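Local structure of proton-dependent oligopeptide transporter family protein (Xanthomonas campestris, 6EI3) at residues E14-Y19 / G176-I181; T77-F82 / G115-L120; S83-A88 / I110-G115. The protein belongs to the proton-coupled POT family of the Major Facilitator Superfamily and probably carries small peptides across the membrane together with protons, here captured in an auto-inhibited state. All blocks are in the same frame, centred on the assembly; numbering follows the deposited sequence.

Contact 1: residues E14-Y19 / G176-I181; sequences ERFSFY and GILMFI. With 78M ((2S)-2,3-dihydroxypropyl(7Z)-pentadec-7-enoate), chain D.
Glu14 OE2 is held by two groups, the guanidinium of its sequence neighbour Arg15 and the hydroxyl of Tyr86 on helix 62-95, while the aliphatic part of the same side chain rests against Met179. Arg15 takes the carboxylate side-on: NE reaches Glu14 OE1 at 2.8 Å, and NH2 reaches Glu14 OE2 at 2.8 Å in a nearly straight bond that uses the syn lone pair. With one bond to each oxygen, the two flat groups are restrained against turning. The Glu14 chain bends about CB-CG, with chi2 of -80° placing CD, and its CG lies 3.7 Å from Met179 SD, the two side chains running side by side in the same direction. One turn on, Ser17 points at the other helix. Its OG packs 3.7 Å from Met179 CB but has its hydrogen bond with the carbonyl of Pro175, so the hydroxyl ties the helices just before Gly176. On the other flank, Leu178 CD1 comes obliquely to the Phe16 ring, tightly, at 3.3 Å from Phe16 CD1. Leu178 CD2 meets C15 of the chain D monoacylglycerol 78M at 3.9 Å, and Ile177 CG1 touches C7 of that lipid at 3.6 Å. This face of helix 168-188 thus passes from protein packing to lipid. The short axes approach to 8.2 Å at 155°, a near-antiparallel pairing of transmembrane helices in the Major Facilitator fold, in which Glu14 and Arg15 supply the last two letters of the ExxER motif characteristic of POT transporters.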
loop_
_atom_site.group_PDB
_atom_site.type_symbol
_atom_site.label_atom_id
_atom_site.label_comp_id
_atom_site.label_asym_id
_atom_site.label_seq_id
_atom_site.Cartn_x
_atom_site.Cartn_y
_atom_site.Cartn_z
ATOM N N GLU A 14 10.354 -9.668 10.546
ATOM C CA GLU A 14 8.982 -9.488 10.058
ATOM C C GLU A 14 8.947 -9.025 8.593
ATOM O O GLU A 14 8.122 -9.506 7.835
ATOM C CB GLU A 14 8.167 -8.539 10.979
ATOM C CG GLU A 14 6.707 -8.339 10.557
ATOM C CD GLU A 14 6.443 -7.351 9.432
ATOM O OE1 GLU A 14 7.260 -6.426 9.263
ATOM O OE2 GLU A 14 5.442 -7.515 8.697
ATOM N N ARG A 15 9.816 -8.087 8.200
ATOM C CA ARG A 15 9.834 -7.585 6.826
ATOM C C ARG A 15 10.300 -8.657 5.845
ATOM O O ARG A 15 9.721 -8.785 4.768
ATOM C CB ARG A 15 10.674 -6.283 6.682
ATOM C CG ARG A 15 10.044 -5.023 7.350
ATOM C CD ARG A 15 8.865 -4.404 6.589
ATOM N NE ARG A 15 7.630 -5.157 6.840
ATOM C CZ ARG A 15 6.553 -5.161 6.066
ATOM N NH1 ARG A 15 6.511 -4.412 4.968
ATOM N NH2 ARG A 15 5.504 -5.915 6.384
ATOM N N PHE A 16 11.338 -9.419 6.207
ATOM C CA PHE A 16 11.833 -10.483 5.334
ATOM C C PHE A 16 10.707 -11.516 5.146
ATOM O O PHE A 16 10.448 -11.958 4.024
ATOM C CB PHE A 16 13.105 -11.142 5.910
ATOM C CG PHE A 16 13.761 -12.149 4.977
ATOM C CD1 PHE A 16 13.229 -13.422 4.813
ATOM C CD2 PHE A 16 14.913 -11.822 4.271
ATOM C CE1 PHE A 16 13.841 -14.359 3.959
ATOM C CE2 PHE A 16 15.523 -12.759 3.422
ATOM C CZ PHE A 16 14.978 -14.015 3.269
ATOM N N SER A 17 10.037 -11.871 6.251
ATOM C CA SER A 17 8.932 -12.818 6.278
ATOM C C SER A 17 7.762 -12.360 5.386
ATOM O O SER A 17 7.237 -13.148 4.597
ATOM C CB SER A 17 8.464 -13.015 7.715
ATOM O OG SER A 17 7.326 -13.851 7.789
ATOM N N PHE A 18 7.363 -11.096 5.509
ATOM C CA PHE A 18 6.245 -10.554 4.735
ATOM C C PHE A 18 6.522 -10.640 3.252
ATOM O O PHE A 18 5.706 -11.188 2.522
ATOM C CB PHE A 18 5.927 -9.098 5.128
ATOM C CG PHE A 18 4.797 -8.521 4.301
ATOM C CD1 PHE A 18 3.470 -8.745 4.655
ATOM C CD2 PHE A 18 5.061 -7.796 3.140
ATOM C CE1 PHE A 18 2.424 -8.264 3.851
ATOM C CE2 PHE A 18 4.016 -7.295 2.351
ATOM C CZ PHE A 18 2.704 -7.536 2.708
ATOM N N TYR A 19 7.652 -10.072 2.804
ATOM C CA TYR A 19 8.002 -10.068 1.384
ATOM C C TYR A 19 8.185 -11.473 0.840
ATOM O O TYR A 19 7.804 -11.743 -0.294
ATOM C CB TYR A 19 9.246 -9.203 1.143
ATOM C CG TYR A 19 8.933 -7.724 1.245
ATOM C CD1 TYR A 19 8.158 -7.090 0.279
ATOM C CD2 TYR A 19 9.394 -6.965 2.314
ATOM C CE1 TYR A 19 7.860 -5.728 0.370
ATOM C CE2 TYR A 19 9.114 -5.601 2.412
ATOM C CZ TYR A 19 8.341 -4.988 1.437
ATOM O OH TYR A 19 8.066 -3.644 1.510
ATOM N N GLY A 176 7.408 -18.256 7.909
ATOM C CA GLY A 176 6.662 -18.575 9.126
ATOM C C GLY A 176 7.573 -18.623 10.343
ATOM O O GLY A 176 7.276 -18.001 11.366
ATOM N N ILE A 177 8.725 -19.297 10.212
ATOM C CA ILE A 177 9.734 -19.392 11.299
ATOM C C ILE A 177 10.323 -18.015 11.642
ATOM O O ILE A 177 10.462 -17.671 12.815
ATOM C CB ILE A 177 10.819 -20.462 10.972
ATOM C CG1 ILE A 177 10.216 -21.899 11.017
ATOM C CG2 ILE A 177 12.064 -20.347 11.876
ATOM C CD1 ILE A 177 9.696 -22.463 12.482
ATOM N N LEU A 178 10.600 -17.208 10.620
ATOM C CA LEU A 178 11.122 -15.858 10.799
ATOM C C LEU A 178 10.154 -14.961 11.542
ATOM O O LEU A 178 10.601 -14.120 12.316
ATOM C CB LEU A 178 11.539 -15.237 9.458
ATOM C CG LEU A 178 12.890 -15.732 8.940
ATOM C CD1 LEU A 178 13.055 -15.358 7.508
ATOM C CD2 LEU A 178 14.043 -15.144 9.756
ATOM N N MET A 179 8.844 -15.152 11.331
ATOM C CA MET A 179 7.797 -14.392 12.014
ATOM C C MET A 179 7.727 -14.842 13.467
ATOM O O MET A 179 7.543 -14.011 14.353
ATOM C CB MET A 179 6.433 -14.568 11.307
ATOM C CG MET A 179 5.403 -13.530 11.713
ATOM S SD MET A 179 6.002 -11.806 11.568
ATOM C CE MET A 179 5.412 -11.153 13.132
ATOM N N PHE A 180 7.885 -16.154 13.722
ATOM C CA PHE A 180 7.923 -16.657 15.090
ATOM C C PHE A 180 9.122 -16.008 15.803
ATOM O O PHE A 180 8.984 -15.530 16.926
ATOM C CB PHE A 180 8.022 -18.200 15.143
ATOM C CG PHE A 180 8.399 -18.684 16.526
ATOM C CD1 PHE A 180 7.436 -18.823 17.519
ATOM C CD2 PHE A 180 9.729 -18.929 16.858
ATOM C CE1 PHE A 180 7.794 -19.239 18.810
ATOM C CE2 PHE A 180 10.085 -19.304 18.159
ATOM C CZ PHE A 180 9.115 -19.463 19.120
ATOM N N ILE A 181 10.284 -15.968 15.122
ATOM C CA ILE A 181 11.510 -15.365 15.662
ATOM C C ILE A 181 11.321 -13.869 15.863
ATOM O O ILE A 181 11.800 -13.353 16.869
ATOM C CB ILE A 181 12.754 -15.671 14.777
ATOM C CG1 ILE A 181 13.127 -17.186 14.842
ATOM C CG2 ILE A 181 13.950 -14.767 15.184
ATOM C CD1 ILE A 181 14.127 -17.653 13.746
HETATM O O21 78M D . 10.816 -31.908 1.773
HETATM C C20 78M D . 10.008 -32.395 2.834
HETATM C C18 78M D . 8.561 -31.992 2.664
HETATM O O19 78M D . 8.461 -30.730 1.994
HETATM C C17 78M D . 7.810 -31.934 3.976
HETATM O O2 78M D . 8.571 -31.025 4.807
HETATM C C1 78M D . 7.924 -30.276 5.706
HETATM O O1 78M D . 6.725 -30.181 5.775
HETATM C C2 78M D . 8.890 -29.608 6.636
HETATM C C3 78M D . 9.029 -28.110 6.417
HETATM C C4 78M D . 10.030 -27.516 7.383
HETATM C C5 78M D . 10.193 -26.014 7.336
HETATM C C6 78M D . 11.172 -25.516 8.393
HETATM C C7 78M D . 11.417 -24.041 8.333
HETATM C C8 78M D . 12.577 -23.414 8.442
HETATM C C9 78M D . 13.933 -24.025 8.627
HETATM C C10 78M D . 14.897 -23.658 7.496
HETATM C C11 78M D . 15.922 -22.586 7.849
HETATM C C12 78M D . 15.365 -21.177 8.068
HETATM C C13 78M D . 16.424 -20.157 8.472
HETATM C C15 78M D . 15.453 -18.693 10.286
HETATM C C14 78M D . 15.895 -18.786 8.841
#

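Contact 2: residues T77-F82 / G115-L120; sequences TTIIWF and GGIKPL. With 78M ((2S)-2,3-dihydroxypropyl(7Z)-pentadec-7-enoate), chain B.
The ring of Phe82 lies face-on over Gly116, whose CA sits above the ring centre in a CH-pi contact, 3.7 Å from the Phe82 ring centroid and 14° off the normal. This is a buried meeting within the antiparallel helical hairpin formed by helices 62-95 and 100-117 of the Major Facilitator fold, and the lack of a side chain on Gly116 is what lets the aromatic face settle directly on the backbone. Next to it, Ile117 CG2 packs 3.5 Å from Phe82 CB; the branch lies anti to the carbonyl carbon, because CG1 occupies the crowded position between N and C (chi1 66°). Farther along the segment, Leu120 points back at helix 62-95. Its CD1 meets Thr78 CG2 at 3.5 Å, the two side chains crossing at about a right angle, whereas the hydroxyl of Thr78 is bonded to the carbonyl of Gly74. Ile79 and Leu120 slide past each other in opposite directions, with Ile79 CG1 3.8 Å from Leu120 CB. Helix 62-95 also holds the head group of the chain B lipid 78M: Thr77 OG1 shares a hydrogen bond of 2.7 Å with O21, and Trp81 NE1, at the edge of its indole, donates to lipid O19 at 3.0 Å.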
loop_
_atom_site.group_PDB
_atom_site.type_symbol
_atom_site.label_atom_id
_atom_site.label_comp_id
_atom_site.label_asym_id
_atom_site.label_seq_id
_atom_site.Cartn_x
_atom_site.Cartn_y
_atom_site.Cartn_z
ATOM N N THR A 77 1.399 -4.082 23.863
ATOM C CA THR A 77 0.381 -5.146 23.944
ATOM C C THR A 77 -0.265 -5.425 22.584
ATOM O O THR A 77 -0.462 -6.579 22.228
ATOM C CB THR A 77 -0.654 -4.785 25.022
ATOM O OG1 THR A 77 0.029 -4.723 26.270
ATOM C CG2 THR A 77 -1.811 -5.790 25.117
ATOM N N THR A 78 -0.594 -4.371 21.849
ATOM C CA THR A 78 -1.242 -4.466 20.545
ATOM C C THR A 78 -0.300 -5.154 19.552
ATOM O O THR A 78 -0.732 -6.079 18.856
ATOM C CB THR A 78 -1.733 -3.082 20.110
ATOM O OG1 THR A 78 -2.470 -2.514 21.192
ATOM C CG2 THR A 78 -2.630 -3.139 18.868
ATOM N N ILE A 79 0.998 -4.773 19.560
ATOM C CA ILE A 79 2.000 -5.401 18.692
ATOM C C ILE A 79 2.082 -6.891 18.987
ATOM O O ILE A 79 2.045 -7.691 18.052
ATOM C CB ILE A 79 3.416 -4.718 18.725
ATOM C CG1 ILE A 79 3.357 -3.313 18.078
ATOM C CG2 ILE A 79 4.451 -5.620 17.960
ATOM C CD1 ILE A 79 4.544 -2.349 18.461
ATOM N N ILE A 80 2.193 -7.258 20.267
ATOM C CA ILE A 80 2.300 -8.651 20.706
ATOM C C ILE A 80 1.121 -9.504 20.218
ATOM O O ILE A 80 1.343 -10.570 19.648
ATOM C CB ILE A 80 2.507 -8.739 22.257
ATOM C CG1 ILE A 80 3.977 -8.486 22.642
ATOM C CG2 ILE A 80 2.016 -10.083 22.846
ATOM C CD1 ILE A 80 5.039 -9.614 22.273
ATOM N N TRP A 81 -0.122 -9.021 20.427
ATOM C CA TRP A 81 -1.313 -9.782 20.064
ATOM C C TRP A 81 -1.524 -9.877 18.566
ATOM O O TRP A 81 -1.874 -10.948 18.092
ATOM C CB TRP A 81 -2.554 -9.268 20.804
ATOM C CG TRP A 81 -2.579 -9.766 22.220
ATOM C CD1 TRP A 81 -2.316 -9.044 23.347
ATOM C CD2 TRP A 81 -2.713 -11.135 22.645
ATOM N NE1 TRP A 81 -2.363 -9.859 24.455
ATOM C CE2 TRP A 81 -2.606 -11.149 24.053
ATOM C CE3 TRP A 81 -2.944 -12.352 21.971
ATOM C CZ2 TRP A 81 -2.737 -12.327 24.804
ATOM C CZ3 TRP A 81 -3.067 -13.520 22.713
ATOM C CH2 TRP A 81 -2.969 -13.501 24.114
ATOM N N PHE A 82 -1.281 -8.793 17.814
ATOM C CA PHE A 82 -1.376 -8.854 16.359
ATOM C C PHE A 82 -0.266 -9.756 15.800
ATOM O O PHE A 82 -0.523 -10.493 14.859
ATOM C CB PHE A 82 -1.309 -7.459 15.730
ATOM C CG PHE A 82 -2.652 -6.781 15.610
ATOM C CD1 PHE A 82 -3.529 -7.116 14.584
ATOM C CD2 PHE A 82 -3.043 -5.816 16.523
ATOM C CE1 PHE A 82 -4.766 -6.475 14.459
ATOM C CE2 PHE A 82 -4.284 -5.175 16.397
ATOM C CZ PHE A 82 -5.139 -5.509 15.366
ATOM N N GLY A 115 -1.266 -5.997 9.069
ATOM C CA GLY A 115 -1.927 -4.708 8.995
ATOM C C GLY A 115 -1.992 -4.008 10.341
ATOM O O GLY A 115 -1.713 -2.809 10.428
ATOM N N GLY A 116 -2.345 -4.749 11.385
ATOM C CA GLY A 116 -2.480 -4.178 12.725
ATOM C C GLY A 116 -1.215 -3.589 13.333
ATOM O O GLY A 116 -1.284 -2.557 14.005
ATOM N N ILE A 117 -0.049 -4.227 13.101
ATOM C CA ILE A 117 1.237 -3.757 13.668
ATOM C C ILE A 117 1.864 -2.606 12.867
ATOM O O ILE A 117 2.715 -1.891 13.385
ATOM C CB ILE A 117 2.265 -4.911 13.807
ATOM C CG1 ILE A 117 2.689 -5.449 12.406
ATOM C CG2 ILE A 117 1.727 -6.015 14.729
ATOM C CD1 ILE A 117 3.930 -6.371 12.378
ATOM N N LYS A 118 1.492 -2.496 11.580
ATOM C CA LYS A 118 2.042 -1.549 10.622
ATOM C C LYS A 118 2.089 -0.080 11.114
ATOM O O LYS A 118 3.146 0.518 10.965
ATOM C CB LYS A 118 1.294 -1.687 9.295
ATOM C CG LYS A 118 1.900 -0.942 8.134
ATOM C CD LYS A 118 0.998 -1.147 6.929
ATOM C CE LYS A 118 1.776 -1.597 5.744
ATOM N NZ LYS A 118 2.167 -3.008 5.813
ATOM N N PRO A 119 1.050 0.555 11.707
ATOM C CA PRO A 119 1.234 1.958 12.121
ATOM C C PRO A 119 1.842 2.058 13.520
ATOM O O PRO A 119 1.911 3.149 14.069
ATOM C CB PRO A 119 -0.206 2.493 12.106
ATOM C CG PRO A 119 -1.026 1.316 12.540
ATOM C CD PRO A 119 -0.321 0.082 12.023
ATOM N N LEU A 120 2.225 0.913 14.117
ATOM C CA LEU A 120 2.690 0.864 15.508
ATOM C C LEU A 120 4.177 0.664 15.716
ATOM O O LEU A 120 4.710 1.210 16.671
ATOM C CB LEU A 120 1.934 -0.236 16.301
ATOM C CG LEU A 120 0.394 -0.302 16.174
ATOM C CD1 LEU A 120 -0.148 -1.446 16.979
ATOM C CD2 LEU A 120 -0.275 1.032 16.564
HETATM O O21 78M B . 1.356 -6.971 27.062
HETATM C C20 78M B . 0.290 -7.733 27.612
HETATM C C18 78M B . 0.081 -9.012 26.833
HETATM O O19 78M B . -1.201 -9.565 27.151
HETATM C C17 78M B . 1.162 -10.030 27.104
HETATM O O2 78M B . 0.936 -11.102 26.158
HETATM C C1 78M B . 1.875 -12.050 26.057
HETATM O O1 78M B . 2.934 -12.011 26.631
HETATM C C2 78M B . 1.421 -13.165 25.155
HETATM C C3 78M B . 2.483 -14.215 24.828
HETATM C C4 78M B . 3.572 -13.716 23.884
HETATM C C5 78M B . 4.514 -14.802 23.397
HETATM C C6 78M B . 5.792 -14.271 22.757
HETATM C C7 78M B . 6.530 -15.289 21.936
HETATM C C8 78M B . 7.417 -16.193 22.340
HETATM C C9 78M B . 7.918 -16.462 23.735
HETATM C C10 78M B . 8.998 -17.550 23.782
HETATM C C11 78M B . 10.394 -17.068 23.403
HETATM C C12 78M B . 11.350 -18.170 22.968
HETATM C C13 78M B . 12.792 -17.703 22.780
HETATM C C15 78M B . 13.632 -18.517 20.495
HETATM C C14 78M B . 13.692 -18.669 22.013
#

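Contact 3: residues S83-A88 / I110-G115; sequences SLIYCA and IAFGAG. With 78M ((2S)-2,3-dihydroxypropyl(7Z)-pentadec-7-enoate), chain B.
Ile85, which follows the lipid-contacting Leu84 (CD1 3.8 Å from C2 of the chain B lipid 78M), is the first residue of 83-88 to make close contact with helix 100-117. The tip of Ile85 comes at the edge of the Phe112 ring, close to the ring plane, with CD1 3.7 Å from Phe112 CE2, while its CG2 branch approaches the neighbouring CD2 of the same edge. Phe112 is packed further by the rings of Phe61 and Phe82. Tyr86 follows and carries most of the contact. Its CG stands anti to the backbone N (chi1 -160°), and one face of the ring is turned to the backbone between Ile110 and Ala114. Ala114 N and Ile110 O, which are hydrogen-bonded to each other within their helix, both lie over that face, offset toward the rim. Ala114 CA approaches Tyr86 CE2 to 3.5 Å, and Ala114 CB makes a CH-pi contact at 4.0 Å from the Tyr86 ring centroid, 30° from the normal. At the other rim, Ile110 CG2 packs 3.8 Å from Tyr86 CE1. The hydroxyl of Tyr86 has its polar partner in Glu14. Cys87 points away from this helix and its side chain touches Met179 and Thr183 of helix 168-188. Gly113, having no side chain, allows the backbones to close to 4.2 Å between Tyr86 CA and Gly113 CA, and the short axes to 7.5 Å at 152°. Close antiparallel packing at a glycine, here Gly113, is a familiar feature of transmembrane helix pairs, and in this protein it joins the two arms of a hairpin in the Major Facilitator fold.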
loop_
_atom_site.group_PDB
_atom_site.type_symbol
_atom_site.label_atom_id
_atom_site.label_comp_id
_atom_site.label_asym_id
_atom_site.label_seq_id
_atom_site.Cartn_x
_atom_site.Cartn_y
_atom_site.Cartn_z
ATOM N N SER A 83 0.950 -9.721 16.402
ATOM C CA SER A 83 2.069 -10.564 15.948
ATOM C C SER A 83 1.795 -12.054 16.171
ATOM O O SER A 83 2.204 -12.867 15.351
ATOM C CB SER A 83 3.379 -10.151 16.611
ATOM O OG SER A 83 3.737 -8.842 16.200
ATOM N N LEU A 84 1.099 -12.410 17.253
ATOM C CA LEU A 84 0.748 -13.807 17.537
ATOM C C LEU A 84 -0.325 -14.300 16.544
ATOM O O LEU A 84 -0.277 -15.448 16.112
ATOM C CB LEU A 84 0.255 -13.971 18.985
ATOM C CG LEU A 84 1.299 -13.882 20.096
ATOM C CD1 LEU A 84 0.617 -13.683 21.450
ATOM C CD2 LEU A 84 2.193 -15.114 20.132
ATOM N N ILE A 85 -1.286 -13.427 16.187
ATOM C CA ILE A 85 -2.321 -13.742 15.190
ATOM C C ILE A 85 -1.603 -13.976 13.847
ATOM O O ILE A 85 -1.885 -14.940 13.139
ATOM C CB ILE A 85 -3.405 -12.618 15.128
ATOM C CG1 ILE A 85 -4.304 -12.665 16.412
ATOM C CG2 ILE A 85 -4.274 -12.756 13.868
ATOM C CD1 ILE A 85 -5.204 -11.445 16.678
ATOM N N TYR A 86 -0.631 -13.099 13.549
ATOM C CA TYR A 86 0.214 -13.082 12.369
ATOM C C TYR A 86 0.917 -14.451 12.254
ATOM O O TYR A 86 0.870 -15.073 11.187
ATOM C CB TYR A 86 1.192 -11.916 12.550
ATOM C CG TYR A 86 1.895 -11.329 11.345
ATOM C CD1 TYR A 86 2.073 -12.076 10.178
ATOM C CD2 TYR A 86 2.497 -10.079 11.415
ATOM C CE1 TYR A 86 2.825 -11.580 9.113
ATOM C CE2 TYR A 86 3.279 -9.590 10.375
ATOM C CZ TYR A 86 3.422 -10.334 9.214
ATOM O OH TYR A 86 4.169 -9.812 8.191
ATOM N N CYS A 87 1.523 -14.934 13.376
ATOM C CA CYS A 87 2.177 -16.242 13.505
ATOM C C CYS A 87 1.169 -17.370 13.223
ATOM O O CYS A 87 1.492 -18.301 12.495
ATOM C CB CYS A 87 2.794 -16.398 14.895
ATOM S SG CYS A 87 4.322 -15.457 15.145
ATOM N N ALA A 88 -0.040 -17.284 13.807
ATOM C CA ALA A 88 -1.119 -18.265 13.626
ATOM C C ALA A 88 -1.526 -18.384 12.144
ATOM O O ALA A 88 -1.814 -19.489 11.687
ATOM C CB ALA A 88 -2.314 -17.893 14.484
ATOM N N ILE A 110 -2.848 -13.408 8.470
ATOM C CA ILE A 110 -1.596 -12.714 8.126
ATOM C C ILE A 110 -1.910 -11.285 7.783
ATOM O O ILE A 110 -1.250 -10.406 8.306
ATOM C CB ILE A 110 -0.801 -13.419 6.984
ATOM C CG1 ILE A 110 -0.169 -14.723 7.528
ATOM C CG2 ILE A 110 0.312 -12.488 6.413
ATOM C CD1 ILE A 110 0.307 -15.666 6.454
ATOM N N ALA A 111 -2.953 -11.039 6.941
ATOM C CA ALA A 111 -3.358 -9.682 6.553
ATOM C C ALA A 111 -3.701 -8.843 7.799
ATOM O O ALA A 111 -3.266 -7.704 7.927
ATOM C CB ALA A 111 -4.571 -9.750 5.631
ATOM N N PHE A 112 -4.480 -9.431 8.705
ATOM C CA PHE A 112 -4.913 -8.815 9.954
ATOM C C PHE A 112 -3.738 -8.498 10.864
ATOM O O PHE A 112 -3.659 -7.381 11.391
ATOM C CB PHE A 112 -5.900 -9.755 10.670
ATOM C CG PHE A 112 -6.599 -9.199 11.891
ATOM C CD1 PHE A 112 -7.650 -8.301 11.761
ATOM C CD2 PHE A 112 -6.275 -9.654 13.164
ATOM C CE1 PHE A 112 -8.339 -7.838 12.884
ATOM C CE2 PHE A 112 -6.986 -9.210 14.286
ATOM C CZ PHE A 112 -8.001 -8.293 14.139
ATOM N N GLY A 113 -2.844 -9.476 11.043
ATOM C CA GLY A 113 -1.676 -9.305 11.896
ATOM C C GLY A 113 -0.701 -8.264 11.379
ATOM O O GLY A 113 -0.275 -7.383 12.134
ATOM N N ALA A 114 -0.331 -8.380 10.082
ATOM C CA ALA A 114 0.613 -7.488 9.411
ATOM C C ALA A 114 0.036 -6.088 9.319
ATOM O O ALA A 114 0.764 -5.118 9.497
ATOM C CB ALA A 114 0.947 -8.008 8.017
ATOM N N GLY A 115 -1.266 -5.997 9.069
ATOM C CA GLY A 115 -1.927 -4.708 8.995
ATOM C C GLY A 115 -1.992 -4.008 10.341
ATOM O O GLY A 115 -1.713 -2.809 10.428
HETATM O O21 78M B . 1.356 -6.971 27.062
HETATM C C20 78M B . 0.290 -7.733 27.612
HETATM C C18 78M B . 0.081 -9.012 26.833
HETATM O O19 78M B . -1.201 -9.565 27.151
HETATM C C17 78M B . 1.162 -10.030 27.104
HETATM O O2 78M B . 0.936 -11.102 26.158
HETATM C C1 78M B . 1.875 -12.050 26.057
HETATM O O1 78M B . 2.934 -12.011 26.631
HETATM C C2 78M B . 1.421 -13.165 25.155
HETATM C C3 78M B . 2.483 -14.215 24.828
HETATM C C4 78M B . 3.572 -13.716 23.884
HETATM C C5 78M B . 4.514 -14.802 23.397
HETATM C C6 78M B . 5.792 -14.271 22.757
HETATM C C7 78M B . 6.530 -15.289 21.936
HETATM C C8 78M B . 7.417 -16.193 22.340
HETATM C C9 78M B . 7.918 -16.462 23.735
HETATM C C10 78M B . 8.998 -17.550 23.782
HETATM C C11 78M B . 10.394 -17.068 23.403
HETATM C C12 78M B . 11.350 -18.170 22.968
HETATM C C13 78M B . 12.792 -17.703 22.780
HETATM C C15 78M B . 13.632 -18.517 20.495
HETATM C C14 78M B . 13.692 -18.669 22.013
#

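Overall arrangement
From the N terminus, helix 4-22 supplies the first half of contact 1, whose partner on helix 168-188 comes only after 156 intervening residues, most of them helical. Inside that long loop, helix 62-95 contributes first 77-82 and then 83-88, and the returning helix 100-117 meets them in reverse order, so contact 3 lies within contact 2 and both lie within contact 1; none cross. Contacts 2 and 3, with centres about 8 Å apart, share Gly115 and form successive levels of one hairpin. Contact 1 touches both: Glu14 CG packs on Ile117 CD1, and Met179 CE on Tyr86 CD2, binding four transmembrane helices together.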